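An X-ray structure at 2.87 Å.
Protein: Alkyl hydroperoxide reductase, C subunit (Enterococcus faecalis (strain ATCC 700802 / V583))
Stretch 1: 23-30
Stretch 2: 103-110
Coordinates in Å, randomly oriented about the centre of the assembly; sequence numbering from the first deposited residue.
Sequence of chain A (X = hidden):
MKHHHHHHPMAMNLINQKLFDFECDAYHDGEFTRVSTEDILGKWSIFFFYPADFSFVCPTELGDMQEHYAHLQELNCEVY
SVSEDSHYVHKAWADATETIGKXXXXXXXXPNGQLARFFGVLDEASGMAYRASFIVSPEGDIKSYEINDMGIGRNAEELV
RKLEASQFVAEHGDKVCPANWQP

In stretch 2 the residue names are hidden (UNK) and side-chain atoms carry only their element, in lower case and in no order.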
# COMPACT_ATOMS: atom_id res chain seq x y z
N GLU A 23 34.55 1.60 -9.99
CA GLU A 23 35.98 1.41 -9.86
C GLU A 23 36.24 -0.06 -9.57
O GLU A 23 35.49 -0.68 -8.82
CB GLU A 23 36.55 2.30 -8.75
CG GLU A 23 38.07 2.41 -8.76
CD GLU A 23 38.60 3.54 -7.89
OE1 GLU A 23 37.86 4.06 -7.02
OE2 GLU A 23 39.78 3.92 -8.07
N CYS A 24 37.29 -0.61 -10.17
CA CYS A 24 37.61 -2.03 -9.98
C CYS A 24 39.09 -2.32 -10.22
O CYS A 24 39.81 -1.51 -10.80
CB CYS A 24 36.77 -2.89 -10.91
SG CYS A 24 37.32 -2.89 -12.63
N ASP A 25 39.51 -3.50 -9.78
CA ASP A 25 40.88 -3.96 -9.98
C ASP A 25 41.07 -4.47 -11.40
O ASP A 25 40.11 -4.93 -12.03
CB ASP A 25 41.22 -5.07 -8.99
CG ASP A 25 41.15 -4.61 -7.55
OD1 ASP A 25 41.76 -3.58 -7.22
OD2 ASP A 25 40.47 -5.29 -6.74
N ALA A 26 42.31 -4.40 -11.88
CA ALA A 26 42.65 -4.87 -13.22
C ALA A 26 44.03 -5.53 -13.25
O ALA A 26 44.79 -5.45 -12.28
CB ALA A 26 42.61 -3.71 -14.21
N TYR A 27 44.33 -6.19 -14.36
CA TYR A 27 45.65 -6.77 -14.60
C TYR A 27 46.13 -6.26 -15.95
O TYR A 27 45.44 -6.45 -16.96
CB TYR A 27 45.57 -8.30 -14.60
CG TYR A 27 46.87 -8.98 -14.94
CD1 TYR A 27 47.92 -9.03 -14.02
CD2 TYR A 27 47.06 -9.59 -16.18
CE1 TYR A 27 49.12 -9.65 -14.33
CE2 TYR A 27 48.25 -10.22 -16.50
CZ TYR A 27 49.27 -10.25 -15.57
OH TYR A 27 50.46 -10.88 -15.89
N HIS A 28 47.29 -5.62 -15.96
CA HIS A 28 47.77 -4.90 -17.14
C HIS A 28 49.29 -4.96 -17.22
O HIS A 28 49.99 -4.38 -16.39
CB HIS A 28 47.31 -3.44 -17.05
CG HIS A 28 47.32 -2.71 -18.35
ND1 HIS A 28 46.78 -1.46 -18.51
CD2 HIS A 28 47.79 -3.07 -19.57
CE1 HIS A 28 46.93 -1.07 -19.76
NE2 HIS A 28 47.54 -2.03 -20.43
N ASP A 29 49.80 -5.67 -18.23
CA ASP A 29 51.24 -5.84 -18.42
C ASP A 29 51.94 -6.30 -17.15
O ASP A 29 52.80 -5.59 -16.61
CB ASP A 29 51.87 -4.54 -18.95
CG ASP A 29 51.58 -4.30 -20.41
OD1 ASP A 29 52.10 -5.07 -21.25
OD2 ASP A 29 50.85 -3.34 -20.73
N GLY A 30 51.55 -7.46 -16.65
CA GLY A 30 52.23 -8.10 -15.53
C GLY A 30 52.10 -7.45 -14.17
O GLY A 30 52.81 -7.84 -13.24
N UNK A 103 48.75 -10.95 -23.94
CA UNK A 103 47.75 -9.88 -23.88
C UNK A 103 48.33 -8.61 -23.26
O UNK A 103 48.74 -8.59 -22.10
c UNK A 103 44.66 -12.07 -22.97
c UNK A 103 45.58 -9.12 -22.83
c UNK A 103 45.76 -11.42 -23.80
c UNK A 103 46.51 -10.31 -23.07
N UNK A 104 48.33 -7.53 -24.05
CA UNK A 104 48.84 -6.24 -23.61
C UNK A 104 47.74 -5.34 -23.05
O UNK A 104 48.04 -4.38 -22.34
n UNK A 104 54.40 -6.05 -23.78
c UNK A 104 53.29 -6.47 -24.69
c UNK A 104 50.85 -6.17 -25.22
c UNK A 104 49.54 -5.52 -24.78
c UNK A 104 51.94 -6.01 -24.18
N UNK A 105 46.48 -5.64 -23.37
CA UNK A 105 45.36 -4.82 -22.91
C UNK A 105 45.00 -5.12 -21.44
O UNK A 105 45.37 -6.18 -20.92
c UNK A 105 42.77 -8.92 -24.82
c UNK A 105 43.54 -8.21 -25.72
c UNK A 105 42.44 -8.36 -23.60
c UNK A 105 42.88 -7.09 -23.29
c UNK A 105 43.66 -6.36 -24.17
o UNK A 105 42.34 -10.19 -25.14
c UNK A 105 43.98 -6.94 -25.40
c UNK A 105 44.13 -4.95 -23.83
N UNK A 106 44.30 -4.18 -20.77
CA UNK A 106 43.93 -4.38 -19.37
C UNK A 106 42.80 -5.39 -19.17
O UNK A 106 41.76 -5.29 -19.80
c UNK A 106 43.08 -2.28 -20.16
c UNK A 106 43.48 -2.98 -18.92
c UNK A 106 43.99 -2.81 -21.23
N UNK A 107 43.04 -6.36 -18.29
CA UNK A 107 42.04 -7.37 -17.94
C UNK A 107 41.33 -6.99 -16.65
O UNK A 107 41.89 -7.12 -15.56
c UNK A 107 42.82 -11.83 -18.99
c UNK A 107 43.55 -9.16 -18.97
c UNK A 107 42.71 -8.73 -17.78
s UNK A 107 44.26 -10.80 -18.73
N UNK A 108 40.09 -6.52 -16.77
CA UNK A 108 39.32 -6.08 -15.61
C UNK A 108 38.80 -7.27 -14.81
O UNK A 108 38.39 -8.29 -15.38
c UNK A 108 38.42 -3.95 -16.86
c UNK A 108 37.14 -3.16 -17.05
c UNK A 108 39.50 -3.09 -16.23
c UNK A 108 38.13 -5.21 -16.03
N UNK A 109 38.83 -7.14 -13.49
CA UNK A 109 38.27 -8.15 -12.59
C UNK A 109 36.91 -7.66 -12.11
O UNK A 109 36.73 -6.46 -11.85
c UNK A 109 39.19 -8.37 -11.40
N UNK A 110 35.96 -8.58 -12.00
CA UNK A 110 34.61 -8.24 -11.55
C UNK A 110 34.03 -9.32 -10.64
O UNK A 110 33.01 -9.93 -10.97
c UNK A 110 32.35 -7.44 -12.39
c UNK A 110 33.71 -8.01 -12.77
o UNK A 110 32.25 -6.73 -11.37
o UNK A 110 31.38 -7.71 -13.13

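Position 103 carries four side-chain carbons, forked at the first, with one arm two carbons long; none of them touches stretch 1. That beta-branched pattern is isoleucine, and the side chain of Ile103 does not reach stretch 1.

Position 104 has four carbons in a row ending in nitrogen, and its terminal nitrogen lies toward the Asp29 carboxylate. This is the unbranched chain of a lysine. Lys104 NZ lies 3.6 Å from Asp29 OD1, a salt bridge, and Lys104 CD is 3.1 Å from the same OD1. Lys104 O lies near the plane of the His28 ring, 3.1 Å from His28 NE2.

At position 105 one carbon leads to a six-carbon ring bearing one oxygen, which defines tyrosine. The CA-to-CB bond of Tyr105 points away from stretch 1, and its hydroxyl is hydrogen-bonded elsewhere in the structure.

Position 106 shows three carbons closing a ring onto the backbone nitrogen, and this ring lies over one face of the His28 ring; it is proline. Pro106 CD is 3.9 Å from the His28 ring centroid and 20° off the ring normal, a CH-pi arrangement, while Pro106 CB comes within 3.7 Å of His28 ND1.

Position 107 has two carbons, a sulfur and a terminal carbon without branching, and its sulfur lies at the edge of the Tyr27 ring. This is the signature of methionine. Met107 SD is 4.0 Å from Tyr27 CD2; at 78° off the normal, the sulfur lies near the ring plane.

Four carbons forked at the second, packing on Ala26 and Cys24, identify position 108 as leucine. Leu108 CD2 is 3.8 Å from Ala26 CB, and Leu108 CB is 4.2 Å from Cys24 SG.

Position 109 has one side-chain carbon, CB, and its backbone N meets Asp25 O; it is alanine. Ala109 N donates to Asp25 O at 2.9 Å and 170°, while Ala109 O lies 3.7 Å from Cys24 CB.

Position 110 has two carbons, the second carrying two oxygens: aspartate. Both carboxylate oxygens of Asp110 are hydrogen-bonded elsewhere in the structure.

The contact works as an antiparallel strand pairing, with the strand directions at 148°. Tyr27 and Met107 form a hydrogen-bonded pair: Met107 N donates to Tyr27 O (2.7 Å, 176°) and Tyr27 N to Met107 O (2.9 Å, 147°). The adjacent non-hydrogen-bonded pair brings Ala26 CA and Leu108 CA to 4.3 Å and places its side chains on the sheet face opposite that of Tyr27 and Met107. Beyond this ladder, proline packing on His28 and the Lys104–Asp29 salt bridge extend the contact, which buries 532 Å² over both sides.

Stretch 2, residues 103-110: IKYPMLAD
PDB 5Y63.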